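Local coordinates for protein RV0130 (Mycobacterium tuberculosis, PDB 2C2I) that acts as a hotdog-fold homodimeric hydratase that interconverts (2E)-enoyl-CoA thioesters and water with (3R)-3-hydroxyacyl-CoA thioesters, at the interface of chains A and B. Coordinates in Å, arbitrary orientation; residue numbers count along the deposited sequence, not the author numbering. Chains: chain A/B, RV0130.

Contact 1: the interface of chains A and B. Residues chain A 67-68, 70-71, 88, 91; chain B 63-64, 96.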
# COMPACT_ATOMS: atom_id res chain seq x y z
N LEU A 67 -2.48 -3.37 -4.16
CA LEU A 67 -3.24 -2.81 -3.03
C LEU A 67 -3.62 -1.36 -3.32
O LEU A 67 -4.75 -0.97 -3.08
CB LEU A 67 -2.42 -2.90 -1.72
CG LEU A 67 -3.07 -2.22 -0.49
CD1 LEU A 67 -4.38 -2.90 -0.12
CD2 LEU A 67 -2.09 -2.24 0.69
N ALA A 68 -2.66 -0.58 -3.83
CA ALA A 68 -2.85 0.84 -4.16
C ALA A 68 -3.75 1.10 -5.37
O ALA A 68 -4.09 2.26 -5.66
CB ALA A 68 -1.48 1.53 -4.34
N LEU A 70 -6.76 0.17 -5.20
CA LEU A 70 -8.10 0.23 -4.59
C LEU A 70 -8.87 1.53 -4.89
O LEU A 70 -10.04 1.48 -5.27
CB LEU A 70 -8.06 -0.09 -3.08
CG LEU A 70 -8.48 -1.50 -2.68
CD1 LEU A 70 -7.69 -2.56 -3.49
CD2 LEU A 70 -8.32 -1.65 -1.15
N PRO A 71 -8.23 2.70 -4.68
CA PRO A 71 -8.92 3.95 -5.04
C PRO A 71 -9.43 4.03 -6.49
O PRO A 71 -10.61 4.35 -6.71
CB PRO A 71 -7.88 5.04 -4.73
CG PRO A 71 -7.04 4.39 -3.58
CD PRO A 71 -6.92 2.96 -4.03
N ASN A 88 -6.97 8.12 2.86
CA ASN A 88 -6.73 6.76 3.32
C ASN A 88 -6.37 6.81 4.81
O ASN A 88 -5.37 7.40 5.20
CB ASN A 88 -5.60 6.20 2.44
CG ASN A 88 -5.23 4.78 2.76
OD1 ASN A 88 -5.70 4.17 3.74
ND2 ASN A 88 -4.34 4.22 1.91
N LEU A 91 -5.74 0.29 7.09
CA LEU A 91 -6.13 -1.05 6.63
C LEU A 91 -6.24 -1.91 7.88
O LEU A 91 -5.48 -1.72 8.82
CB LEU A 91 -5.03 -1.64 5.74
CG LEU A 91 -4.68 -0.76 4.53
CD1 LEU A 91 -3.28 -1.00 4.09
CD2 LEU A 91 -5.71 -0.99 3.42
N GLY B 63 -1.46 7.91 1.16
CA GLY B 63 -1.17 6.98 2.27
C GLY B 63 -0.59 5.68 1.76
O GLY B 63 0.35 5.13 2.36
N PHE B 64 -1.13 5.18 0.65
CA PHE B 64 -0.62 3.94 0.06
C PHE B 64 0.84 4.10 -0.42
O PHE B 64 1.57 3.12 -0.53
CB PHE B 64 -1.49 3.46 -1.10
CG PHE B 64 -2.77 2.77 -0.67
CD1 PHE B 64 -2.74 1.71 0.24
CD2 PHE B 64 -3.99 3.18 -1.21
CE1 PHE B 64 -3.93 1.05 0.62
CE2 PHE B 64 -5.20 2.54 -0.84
CZ PHE B 64 -5.16 1.48 0.07
N PHE B 96 -2.76 5.66 9.48
CA PHE B 96 -2.04 6.81 8.95
C PHE B 96 -2.48 8.03 9.78
O PHE B 96 -3.34 8.80 9.33
CB PHE B 96 -2.43 7.03 7.47
CG PHE B 96 -2.03 5.89 6.55
CD1 PHE B 96 -0.68 5.67 6.25
CD2 PHE B 96 -3.00 5.06 5.98
CE1 PHE B 96 -0.31 4.61 5.40
CE2 PHE B 96 -2.64 4.01 5.12
CZ PHE B 96 -1.29 3.81 4.82
O HOH W 1 -3.74 6.29 -0.41

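Contact 2: the interface of chains A and B. Residues chain A 34, 38, 65, 68; chain B 34, 38, 64, 68.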
# COMPACT_ATOMS: atom_id res chain seq x y z
N PHE A 34 6.01 2.65 -10.65
CA PHE A 34 5.80 2.33 -9.23
C PHE A 34 7.13 2.15 -8.49
O PHE A 34 7.32 2.64 -7.36
CB PHE A 34 4.94 1.09 -9.06
CG PHE A 34 4.40 0.93 -7.65
CD1 PHE A 34 3.28 1.64 -7.24
CD2 PHE A 34 5.03 0.07 -6.75
CE1 PHE A 34 2.79 1.50 -5.92
CE2 PHE A 34 4.56 -0.08 -5.42
CZ PHE A 34 3.43 0.63 -5.01
N THR A 38 8.56 4.56 -5.49
CA THR A 38 8.67 4.00 -4.13
C THR A 38 10.07 3.48 -3.74
O THR A 38 10.30 3.16 -2.57
CB THR A 38 7.68 2.82 -3.95
OG1 THR A 38 8.02 1.76 -4.84
CG2 THR A 38 6.22 3.26 -4.22
N MSE A 65 1.54 -2.18 -5.00
CA MSE A 65 0.88 -1.49 -6.10
C MSE A 65 -0.53 -2.01 -6.28
O MSE A 65 -1.45 -1.22 -6.39
CB MSE A 65 1.63 -1.62 -7.42
CG MSE A 65 0.88 -0.87 -8.53
SE MSE A 65 1.89 -0.75 -10.18
CE MSE A 65 2.30 -2.11 -10.20
N ALA A 68 -2.66 -0.58 -3.83
CA ALA A 68 -2.85 0.84 -4.16
C ALA A 68 -3.75 1.10 -5.37
O ALA A 68 -4.09 2.26 -5.66
CB ALA A 68 -1.48 1.53 -4.34
N PHE B 34 3.66 8.19 -8.52
CA PHE B 34 2.80 7.23 -7.81
C PHE B 34 1.37 7.30 -8.36
O PHE B 34 0.73 6.26 -8.54
CB PHE B 34 2.84 7.47 -6.30
CG PHE B 34 2.19 6.37 -5.50
CD1 PHE B 34 2.92 5.26 -5.11
CD2 PHE B 34 0.85 6.48 -5.09
CE1 PHE B 34 2.31 4.21 -4.34
CE2 PHE B 34 0.26 5.46 -4.32
CZ PHE B 34 0.99 4.34 -3.95
N THR B 38 -0.63 4.20 -10.26
CA THR B 38 -1.79 3.57 -9.60
C THR B 38 -3.16 4.09 -10.02
O THR B 38 -4.19 3.50 -9.68
CB THR B 38 -1.67 3.73 -8.07
OG1 THR B 38 -1.75 5.13 -7.76
CG2 THR B 38 -0.35 3.16 -7.56
N PHE B 64 -1.13 5.18 0.65
CA PHE B 64 -0.62 3.94 0.06
C PHE B 64 0.84 4.10 -0.42
O PHE B 64 1.57 3.12 -0.53
CB PHE B 64 -1.49 3.46 -1.10
CG PHE B 64 -2.77 2.77 -0.67
CD1 PHE B 64 -2.74 1.71 0.24
CD2 PHE B 64 -3.99 3.18 -1.21
CE1 PHE B 64 -3.93 1.05 0.62
CE2 PHE B 64 -5.20 2.54 -0.84
CZ PHE B 64 -5.16 1.48 0.07
N ALA B 68 3.98 2.00 1.00
CA ALA B 68 4.82 1.37 -0.03
C ALA B 68 6.30 1.76 0.06
O ALA B 68 7.14 1.18 -0.64
CB ALA B 68 4.29 1.73 -1.41
O HOH W 2 6.82 -0.19 -3.00
O HOH W 3 -5.73 3.75 -7.21
O HOH W 4 9.67 0.89 -1.15

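Contact 1: the interface of chains A and B
B:Phe64, near the start of helix 63-68, reaches into chain A among helices 63-68 and 70-75 and strand 86-91. A:Asn88 of that strand returns the contact, with its amide between B:Phe64 and B:Phe96 of a chain B loop. The patch is one part of the two-fold symmetric homodimer interface and has a twin.

The B:Phe64 ring has chain A on both faces. The carboxamide nitrogen ND2 of A:Asn88 lies over the centre of one face, 3.1 Å above the ring plane. The amide and the ring are turned 56° against each other. The nitrogen lies over the pi face, but neither N-H points straight at the ring, so any attraction is probably weak. The opposite face looks onto the backbone of A:Leu67 and A:Ala68, both offset toward the rim. On this same face, the branch carbon CG of A:Leu67 lies above the rim, 3.6 Å from CE1 of B:Phe64. A:Pro71 meets the rim in the ring plane, with CG 3.8 Å from CE2 of B:Phe64. The methyl CD2 of A:Leu91 also approaches CE1 of B:Phe64, at 3.9 Å. Apolar groups therefore hold the ring at its rim and on the face away from the amide.

The side chain of A:Asn88 extends away from its own strand, with CG anti to the backbone N (chi1 -179°). This carries the amide across to chain B. Its oxygen OD1 turns to B:Phe96 and lies 3.4 Å from CE2 of that ring. The amide and this ring stand 73° apart. CA of B:Gly63 covers a face of the B:Phe96 ring from within chain B.

A:Asn88 and B:Gly63 probably both contribute to substrate binding, from opposite subunits, so this patch probably helps shape a shared active site. One water accepts hydrogen bonds from both chains: ND2 of A:Asn88 at 3.2 Å and the backbone N of B:Phe64 at 3.0 Å.

Contact 2: the interface of chains A and B
The C-terminal end of helix 28-38 of each chain meets the end of helix 63-68 of the other across the two-fold axis, so that Thr38 of one chain faces Ala68 of its partner. A:Phe34 and B:Phe34 lie side by side at the axis and point the same way. Their CE1 atoms are modelled too close together, so the exact spacing of the rings is doubtful.

Small groups pack beside this pair. The methyl CG2 of A:Thr38 is 3.7 Å from CB of B:Ala68, and CB of A:Ala68 is 3.8 Å from CZ of B:Phe34. Each threonine methyl also lies over the rim of the phenylalanine of its own chain. The other face of the A:Phe34 ring is covered by CB of selenomethionine A:Met65, 3.5 Å above its centre.

The threonine hydroxyl turns back to its own helix. At chi1 64°, OG1 of A:Thr38 lies between the backbone N and the carbonyl carbon and donates a 2.8 Å hydrogen bond to O of A:Phe34. The donor is tilted 34° from the carbonyl plane. B:Thr38 does the same in its helix, which leaves the methyls to the partner.

Waters join the helix ends. Water 3 links O of A:Ala68, at 2.7 Å, to O of B:Thr38, and water 4 makes the twin bridge. Water 2 connects OG1 of A:Thr38 to O of B:Ala68, 2.8 Å from the latter. The site lies on the two-fold axis, where helices 28-38 and 63-68 of the two hotdog subunits come together.

Contact 1 and contact 2 are neighbouring parts of one homodimer interface, with the centres of their C-alpha atoms about 9 Å apart. They share A:Ala68 and B:Phe64, both in helix 63-68 of their chains. Contact 2 lies at the two-fold axis and joins helix ends. Contact 1 lies to one side, where residues of the two subunits that probably bind substrate come together, and its twin lies on the other side. Helix 63-68 therefore connects dimer packing with the probable active-site region. This arrangement suggests that each active site depends on the assembled dimer.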